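Local coordinates for protein phytochrome Response Regulator RcpA (Tolypothrix sp. PCC 7601, PDB 1K68) that probably relays phytochrome signals as a CheY-like response regulator, a homodimer phosphorylated on an aspartate beside a bound magnesium ion, at residues Asp14-Leu17 / Ile18-Leu22; Thr113-Asn117 / Leu118-Phe122; Asp99-His102 / Ser103-His107. All blocks are in the same frame, centred on the assembly; numbering follows the deposited sequence.

Contact 1: Asp14-Leu17 / Ile18-Leu22; sequences DIRL and IQEAL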
loop_
_atom_site.group_PDB
_atom_site.type_symbol
_atom_site.label_atom_id
_atom_site.label_comp_id
_atom_site.label_asym_id
_atom_site.label_seq_id
_atom_site.Cartn_x
_atom_site.Cartn_y
_atom_site.Cartn_z
ATOM N N ASP A 14 5.257 -4.558 -3.989
ATOM C CA ASP A 14 4.250 -5.601 -4.124
ATOM C C ASP A 14 3.932 -6.209 -2.766
ATOM O O ASP A 14 2.784 -6.524 -2.472
ATOM C CB ASP A 14 4.731 -6.705 -5.077
ATOM C CG ASP A 14 4.839 -6.231 -6.516
ATOM O OD1 ASP A 14 4.180 -5.232 -6.872
ATOM O OD2 ASP A 14 5.571 -6.862 -7.303
ATOM N N ILE A 15 4.959 -6.380 -1.942
ATOM C CA ILE A 15 4.755 -6.944 -0.622
ATOM C C ILE A 15 3.765 -6.067 0.120
ATOM O O ILE A 15 2.819 -6.564 0.734
ATOM C CB ILE A 15 6.076 -7.014 0.176
ATOM C CG1 ILE A 15 6.981 -8.092 -0.420
ATOM C CG2 ILE A 15 5.782 -7.317 1.642
ATOM C CD1 ILE A 15 8.365 -8.158 0.198
ATOM N N ARG A 16 3.980 -4.757 0.049
ATOM C CA ARG A 16 3.098 -3.819 0.728
ATOM C C ARG A 16 1.665 -3.980 0.245
ATOM O O ARG A 16 0.757 -4.218 1.044
ATOM C CB ARG A 16 3.546 -2.368 0.503
ATOM C CG ARG A 16 2.714 -1.365 1.295
ATOM C CD ARG A 16 3.168 0.086 1.122
ATOM N NE ARG A 16 2.549 0.751 -0.027
ATOM C CZ ARG A 16 3.121 0.880 -1.223
ATOM N NH1 ARG A 16 4.337 0.393 -1.441
ATOM N NH2 ARG A 16 2.474 1.501 -2.202
ATOM N N LEU A 17 1.473 -3.859 -1.064
ATOM C CA LEU A 17 0.149 -3.965 -1.663
ATOM C C LEU A 17 -0.531 -5.297 -1.338
ATOM O O LEU A 17 -1.683 -5.331 -0.899
ATOM C CB LEU A 17 0.264 -3.767 -3.175
ATOM C CG LEU A 17 -1.030 -3.659 -3.987
ATOM C CD1 LEU A 17 -0.740 -2.942 -5.292
ATOM C CD2 LEU A 17 -1.618 -5.040 -4.239
ATOM N N ILE A 18 0.185 -6.394 -1.552
ATOM C CA ILE A 18 -0.354 -7.715 -1.262
ATOM C C ILE A 18 -0.780 -7.809 0.202
ATOM O O ILE A 18 -1.859 -8.316 0.504
ATOM C CB ILE A 18 0.687 -8.814 -1.584
ATOM C CG1 ILE A 18 0.964 -8.823 -3.088
ATOM C CG2 ILE A 18 0.172 -10.173 -1.131
ATOM C CD1 ILE A 18 2.039 -9.807 -3.525
ATOM N N GLN A 19 0.062 -7.320 1.113
ATOM C CA GLN A 19 -0.278 -7.354 2.535
ATOM C C GLN A 19 -1.493 -6.482 2.851
ATOM O O GLN A 19 -2.281 -6.808 3.740
ATOM C CB GLN A 19 0.908 -6.899 3.388
ATOM C CG GLN A 19 2.081 -7.861 3.344
ATOM C CD GLN A 19 3.191 -7.475 4.298
ATOM O OE1 GLN A 19 3.515 -6.295 4.447
ATOM N NE2 GLN A 19 3.794 -8.469 4.935
ATOM N N GLU A 20 -1.645 -5.383 2.120
ATOM C CA GLU A 20 -2.775 -4.476 2.322
ATOM C C GLU A 20 -4.076 -5.102 1.845
ATOM O O GLU A 20 -5.116 -4.982 2.498
ATOM C CB GLU A 20 -2.556 -3.167 1.565
ATOM C CG GLU A 20 -1.410 -2.342 2.093
ATOM C CD GLU A 20 -1.571 -2.045 3.558
ATOM O OE1 GLU A 20 -2.642 -1.520 3.928
ATOM O OE2 GLU A 20 -0.637 -2.339 4.336
ATOM N N ALA A 21 -4.014 -5.765 0.697
ATOM C CA ALA A 21 -5.194 -6.403 0.139
ATOM C C ALA A 21 -5.658 -7.548 1.034
ATOM O O ALA A 21 -6.850 -7.691 1.301
ATOM C CB ALA A 21 -4.896 -6.911 -1.263
ATOM N N LEU A 22 -4.716 -8.356 1.507
ATOM C CA LEU A 22 -5.055 -9.481 2.369
ATOM C C LEU A 22 -5.548 -9.016 3.733
ATOM O O LEU A 22 -6.287 -9.733 4.411
ATOM C CB LEU A 22 -3.841 -10.397 2.552
ATOM C CG LEU A 22 -3.316 -11.128 1.315
ATOM C CD1 LEU A 22 -2.026 -11.851 1.659
ATOM C CD2 LEU A 22 -4.368 -12.101 0.813
#
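Ile-18 follows Asp-14 by one helical turn, and its backbone N donates to Asp-14 O at 2.8 Å, with an N-H...O angle of 168°. The side chain of Ile-18 bends back over the same carbonyl: CG1 lies anti to its own carbonyl carbon (chi1 -65°), which brings this branch to 3.0 Å from Asp-14 O, and the side chain also packs on Leu-7 of strand 4-8. The carboxylate of Asp-14 looks elsewhere, to a salt bridge with Lys-114.

Gln-19 repeats the pattern with Ile-15. Its N donates to Ile-15 O, and its extended side chain runs alongside the isoleucine, pointing the same way, so that the amide carbon CD rests 3.7 Å from Ile-15 CG2. Beyond this, NE2 makes a weak hydrogen bond to Thr-33 on strand 30-34.

Glu-20 N donates to Arg-16 O at 2.9 Å. Although the two side chains carry opposite charges, they meet through aliphatic parts, CG of Arg-16 standing 4.3 Å from CG of Glu-20. The guanidinium group instead forms a salt bridge with Asp-80 of the second subunit, and Glu-20 has a long, weak ion pair with Arg-55 there.

Ala-21 N donates to Leu-17 O at 2.9 Å, and Leu-22 N continues the pattern to Ile-18 O. The CB of Ala-21 packs on Phe-122 and Val-125 of helix 118-135. Helix 12-23 is thus an amphipathic connection in the beta-alpha-beta unit of a CheY-like receiver domain, here also contributing to the dimer interface.

Contact 2: Thr113-Asn117 / Leu118-Phe122; sequences TKSAN and LSQLF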
loop_
_atom_site.group_PDB
_atom_site.type_symbol
_atom_site.label_atom_id
_atom_site.label_comp_id
_atom_site.label_asym_id
_atom_site.label_seq_id
_atom_site.Cartn_x
_atom_site.Cartn_y
_atom_site.Cartn_z
ATOM N N THR A 113 -0.790 -13.507 -13.299
ATOM C CA THR A 113 0.150 -12.465 -13.677
ATOM C C THR A 113 -0.228 -11.175 -12.976
ATOM O O THR A 113 -1.401 -10.799 -12.937
ATOM C CB THR A 113 0.133 -12.221 -15.189
ATOM O OG1 THR A 113 -1.188 -11.836 -15.586
ATOM C CG2 THR A 113 0.526 -13.485 -15.936
ATOM N N LYS A 114 0.766 -10.496 -12.419
ATOM C CA LYS A 114 0.519 -9.246 -11.728
ATOM C C LYS A 114 0.047 -8.187 -12.732
ATOM O O LYS A 114 0.667 -7.993 -13.777
ATOM C CB LYS A 114 1.799 -8.788 -11.030
ATOM C CG LYS A 114 2.275 -9.722 -9.915
ATOM C CD LYS A 114 3.581 -9.215 -9.328
ATOM C CE LYS A 114 4.023 -10.062 -8.155
ATOM N NZ LYS A 114 5.407 -9.730 -7.763
ATOM N N SER A 115 -1.061 -7.521 -12.421
ATOM C CA SER A 115 -1.600 -6.485 -13.308
ATOM C C SER A 115 -0.622 -5.317 -13.388
ATOM O O SER A 115 0.227 -5.138 -12.508
ATOM C CB SER A 115 -2.934 -5.952 -12.776
ATOM O OG SER A 115 -3.810 -6.993 -12.386
ATOM N N ALA A 116 -0.754 -4.521 -14.444
ATOM C CA ALA A 116 0.091 -3.352 -14.635
ATOM C C ALA A 116 -0.484 -2.211 -13.788
ATOM O O ALA A 116 0.237 -1.317 -13.350
ATOM C CB ALA A 116 0.100 -2.964 -16.103
ATOM N N ASN A 117 -1.791 -2.273 -13.564
ATOM C CA ASN A 117 -2.523 -1.282 -12.787
ATOM C C ASN A 117 -2.646 -1.726 -11.326
ATOM O O ASN A 117 -3.271 -2.740 -11.025
ATOM C CB ASN A 117 -3.909 -1.088 -13.407
ATOM C CG ASN A 117 -4.780 -0.140 -12.616
ATOM O OD1 ASN A 117 -5.429 -0.537 -11.643
ATOM N ND2 ASN A 117 -4.798 1.130 -13.022
ATOM N N LEU A 118 -2.049 -0.951 -10.429
ATOM C CA LEU A 118 -2.068 -1.256 -9.003
ATOM C C LEU A 118 -3.447 -1.621 -8.466
ATOM O O LEU A 118 -3.590 -2.619 -7.759
ATOM C CB LEU A 118 -1.503 -0.077 -8.204
ATOM C CG LEU A 118 -0.024 0.268 -8.417
ATOM C CD1 LEU A 118 0.306 1.569 -7.725
ATOM C CD2 LEU A 118 0.852 -0.846 -7.873
ATOM N N SER A 119 -4.464 -0.829 -8.797
ATOM C CA SER A 119 -5.807 -1.112 -8.303
ATOM C C SER A 119 -6.309 -2.459 -8.819
ATOM O O SER A 119 -7.000 -3.189 -8.102
ATOM C CB SER A 119 -6.775 0.016 -8.691
ATOM O OG SER A 119 -6.465 1.210 -7.984
ATOM N N GLN A 120 -5.957 -2.790 -10.056
ATOM C CA GLN A 120 -6.360 -4.070 -10.632
ATOM C C GLN A 120 -5.685 -5.194 -9.853
ATOM O O GLN A 120 -6.324 -6.168 -9.463
ATOM C CB GLN A 120 -5.955 -4.154 -12.105
ATOM C CG GLN A 120 -7.011 -3.641 -13.078
ATOM C CD GLN A 120 -6.538 -3.686 -14.522
ATOM O OE1 GLN A 120 -5.923 -4.664 -14.959
ATOM N NE2 GLN A 120 -6.828 -2.631 -15.271
ATOM N N LEU A 121 -4.387 -5.043 -9.621
ATOM C CA LEU A 121 -3.629 -6.045 -8.879
ATOM C C LEU A 121 -4.230 -6.187 -7.485
ATOM O O LEU A 121 -4.370 -7.294 -6.968
ATOM C CB LEU A 121 -2.164 -5.627 -8.781
ATOM C CG LEU A 121 -1.237 -6.491 -7.927
ATOM C CD1 LEU A 121 -1.203 -7.925 -8.445
ATOM C CD2 LEU A 121 0.145 -5.886 -7.959
ATOM N N PHE A 122 -4.587 -5.059 -6.879
ATOM C CA PHE A 122 -5.183 -5.089 -5.552
ATOM C C PHE A 122 -6.441 -5.955 -5.602
ATOM O O PHE A 122 -6.670 -6.782 -4.727
ATOM C CB PHE A 122 -5.546 -3.675 -5.099
ATOM C CG PHE A 122 -5.922 -3.578 -3.642
ATOM C CD1 PHE A 122 -4.946 -3.380 -2.671
ATOM C CD2 PHE A 122 -7.250 -3.682 -3.245
ATOM C CE1 PHE A 122 -5.286 -3.280 -1.322
ATOM C CE2 PHE A 122 -7.607 -3.588 -1.902
ATOM C CZ PHE A 122 -6.621 -3.386 -0.937
#
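Gln-120 N is met by two acceptors of one residue, Asn-117. The stronger bond is to the side-chain oxygen OD1, at 2.8 Å from Gln-120 N: the donor lies in the amide plane, on a lone pair, with an N-H...O angle of 145°. The backbone O of Asn-117 adds a weak bond to the same N-H. That carbonyl is better used by Leu-121 N, which donates to Asn-117 O at 2.9 Å and begins the regular helical pattern.

The Asn-117 amide reaches the helix start because CG lies anti to the backbone N (chi1 176°), beside the carbonyl carbon. OD1 is also 3.0 Å from Ser-119 N. Ser-119 OG makes a weak hydrogen bond to Ser-79 O of the second subunit. On the flank, Gln-120 NE2 packs 3.8 Å from Asn-117 CB, a contact with carbon.

Ser-115 approaches the first turn through CB, 3.6 Å from Gln-120 CB, while its OG stands close to Leu-121 N at an angle too poor for a bond. Leu-121 lies side by side with Lys-114, its CD1 4.1 Å from Lys-114 CB. The extended lysine chain carries NZ away from the helix, to Glu-9, Asp-14 and the aspartyl phosphate at position 62.

The asparagine N-cap of helix 118-135 comes three residues after Lys-114, whose NZ hydrogen-bonds the aspartyl phosphate in the active site of this receiver domain.

Contact 3: Asp99-His102 / Ser103-His107; sequences DIFH and SYDLH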
loop_
_atom_site.group_PDB
_atom_site.type_symbol
_atom_site.label_atom_id
_atom_site.label_comp_id
_atom_site.label_asym_id
_atom_site.label_seq_id
_atom_site.Cartn_x
_atom_site.Cartn_y
_atom_site.Cartn_z
ATOM N N ASP A 99 7.291 -19.950 -18.652
ATOM C CA ASP A 99 7.046 -19.947 -17.214
ATOM C C ASP A 99 5.643 -20.470 -16.933
ATOM O O ASP A 99 5.426 -21.210 -15.979
ATOM C CB ASP A 99 7.194 -18.533 -16.648
ATOM C CG ASP A 99 8.648 -18.135 -16.430
ATOM O OD1 ASP A 99 8.937 -16.923 -16.366
ATOM O OD2 ASP A 99 9.497 -19.037 -16.310
ATOM N N ILE A 100 4.689 -20.090 -17.774
ATOM C CA ILE A 100 3.320 -20.531 -17.585
ATOM C C ILE A 100 3.206 -22.040 -17.751
ATOM O O ILE A 100 2.671 -22.742 -16.887
ATOM C CB ILE A 100 2.381 -19.819 -18.576
ATOM C CG1 ILE A 100 2.356 -18.316 -18.267
ATOM C CG2 ILE A 100 1.000 -20.421 -18.495
ATOM C CD1 ILE A 100 1.633 -17.473 -19.312
ATOM N N PHE A 101 3.712 -22.541 -18.867
ATOM C CA PHE A 101 3.663 -23.967 -19.143
ATOM C C PHE A 101 4.402 -24.767 -18.083
ATOM O O PHE A 101 3.877 -25.740 -17.552
ATOM C CB PHE A 101 4.288 -24.271 -20.505
ATOM C CG PHE A 101 4.272 -25.734 -20.867
ATOM C CD1 PHE A 101 3.235 -26.268 -21.627
ATOM C CD2 PHE A 101 5.268 -26.590 -20.408
ATOM C CE1 PHE A 101 3.193 -27.631 -21.926
ATOM C CE2 PHE A 101 5.234 -27.954 -20.700
ATOM C CZ PHE A 101 4.193 -28.474 -21.457
ATOM N N HIS A 102 5.626 -24.365 -17.780
ATOM C CA HIS A 102 6.415 -25.098 -16.802
ATOM C C HIS A 102 5.754 -25.124 -15.428
ATOM O O HIS A 102 5.711 -26.161 -14.774
ATOM C CB HIS A 102 7.822 -24.502 -16.713
ATOM C CG HIS A 102 8.813 -25.387 -16.020
ATOM N ND1 HIS A 102 9.001 -26.707 -16.365
ATOM C CD2 HIS A 102 9.695 -25.128 -15.022
ATOM C CE1 HIS A 102 9.959 -27.225 -15.611
ATOM N NE2 HIS A 102 10.393 -26.289 -14.789
ATOM N N SER A 103 5.223 -23.989 -14.990
ATOM C CA SER A 103 4.583 -23.933 -13.680
ATOM C C SER A 103 3.419 -24.911 -13.578
ATOM O O SER A 103 3.290 -25.635 -12.593
ATOM C CB SER A 103 4.102 -22.512 -13.382
ATOM O OG SER A 103 5.200 -21.623 -13.261
ATOM N N TYR A 104 2.560 -24.953 -14.588
ATOM C CA TYR A 104 1.444 -25.875 -14.499
ATOM C C TYR A 104 1.941 -27.308 -14.603
ATOM O O TYR A 104 1.425 -28.200 -13.934
ATOM C CB TYR A 104 0.392 -25.577 -15.575
ATOM C CG TYR A 104 -0.548 -24.457 -15.176
ATOM C CD1 TYR A 104 -0.416 -23.177 -15.719
ATOM C CD2 TYR A 104 -1.553 -24.670 -14.222
ATOM C CE1 TYR A 104 -1.261 -22.132 -15.318
ATOM C CE2 TYR A 104 -2.400 -23.635 -13.814
ATOM C CZ TYR A 104 -2.246 -22.373 -14.370
ATOM O OH TYR A 104 -3.081 -21.353 -13.991
ATOM N N ASP A 105 2.967 -27.521 -15.420
ATOM C CA ASP A 105 3.516 -28.856 -15.590
ATOM C C ASP A 105 4.116 -29.370 -14.283
ATOM O O ASP A 105 4.115 -30.576 -14.033
ATOM C CB ASP A 105 4.575 -28.844 -16.688
ATOM C CG ASP A 105 4.766 -30.203 -17.315
ATOM O OD1 ASP A 105 3.785 -30.748 -17.869
ATOM O OD2 ASP A 105 5.897 -30.725 -17.251
ATOM N N LEU A 106 4.614 -28.460 -13.449
ATOM C CA LEU A 106 5.206 -28.834 -12.158
ATOM C C LEU A 106 4.133 -28.997 -11.079
ATOM O O LEU A 106 4.442 -29.260 -9.916
ATOM C CB LEU A 106 6.216 -27.776 -11.708
ATOM C CG LEU A 106 7.532 -27.648 -12.471
ATOM C CD1 LEU A 106 8.264 -26.414 -11.978
ATOM C CD2 LEU A 106 8.387 -28.903 -12.262
ATOM N N HIS A 107 2.876 -28.830 -11.483
ATOM C CA HIS A 107 1.714 -28.948 -10.605
ATOM C C HIS A 107 1.359 -27.743 -9.762
ATOM O O HIS A 107 0.778 -27.895 -8.690
ATOM C CB HIS A 107 1.822 -30.182 -9.694
ATOM C CG HIS A 107 1.607 -31.477 -10.411
ATOM N ND1 HIS A 107 0.409 -31.801 -11.015
ATOM C CD2 HIS A 107 2.444 -32.512 -10.658
ATOM C CE1 HIS A 107 0.520 -32.976 -11.602
ATOM N NE2 HIS A 107 1.748 -33.429 -11.401
#
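Asp-99 offers its backbone carbonyl to both donors of Ser-103, one turn further along the helix. Ser-103 N lies 3.0 Å from Asp-99 O and the hydroxyl OG 2.8 Å from it, the two arriving from opposite faces of the carbonyl plane. The serine holds OG beside its own backbone N (chi1 -66°), which turns the hydroxyl back onto the helix, where Asp-99 O takes up the polar end of this buried residue. The Asp-99 carboxylate turns to Ser-94 OG instead.

Ile-100 accepts from Tyr-104 N, and its O also lies 3.3 Å from Tyr-104 CD1, at the ring edge and near the ring plane. The two side chains run in the same direction, with Ile-100 CG2 4.2 Å from that same CD1. Farther out, the phenol OH bonds to Tyr-111 N, tying the helix to strand 110-113. Helix 97-105 is the crossover of a right-handed beta-alpha-beta unit, as expected in the CheY fold, joining strands 88-92 and 110-113.

Phe-101 receives Asp-105 N on its carbonyl, while its ring atom CE2 comes within 4.1 Å of Asp-105 CG. The two side chains run alongside each other, with ring and carboxylate planes 22° apart.

His-102 accepts from Leu-106 N and presents one ring face to Leu-106 CD1, a CH-pi contact with the methyl 3.8 Å from the ring centroid and displaced toward the rim. Leu-106 also packs on Leu-74 and Ala-75 of helix 70-79; with the isobutyl group cut back to an alanine, the imidazole loses its CH-pi partner and would probably be freer to turn, and a gap is likely to open against those two residues. Immediately beyond, His-107 takes positive phi (82°) and ends the helix in a Schellman motif, its N bonded to Tyr-104 O.

How the contacts relate
All three contacts belong to one receiver domain built on a five-stranded parallel sheet, and along the chain they come in the order 1, 3, 2. Contacts 1 and 2 lie with centres about 11 Å apart, on helix 12-23 and on the loop and first turn that open helix 118-135; they touch through leucine and phenylalanine packing and a salt bridge near the magnesium ion. Contact 3, on helix 97-105, is about 25 Å from contact 1 between centres, across the chain's centre, and touches no other subunit. From contact 2 it is separated by about 5 Å between nearest atoms. Contacts 1 and 2 thus bring residues beside the phosphorylation site and residues facing the second subunit onto two packed helices and the loop before the second.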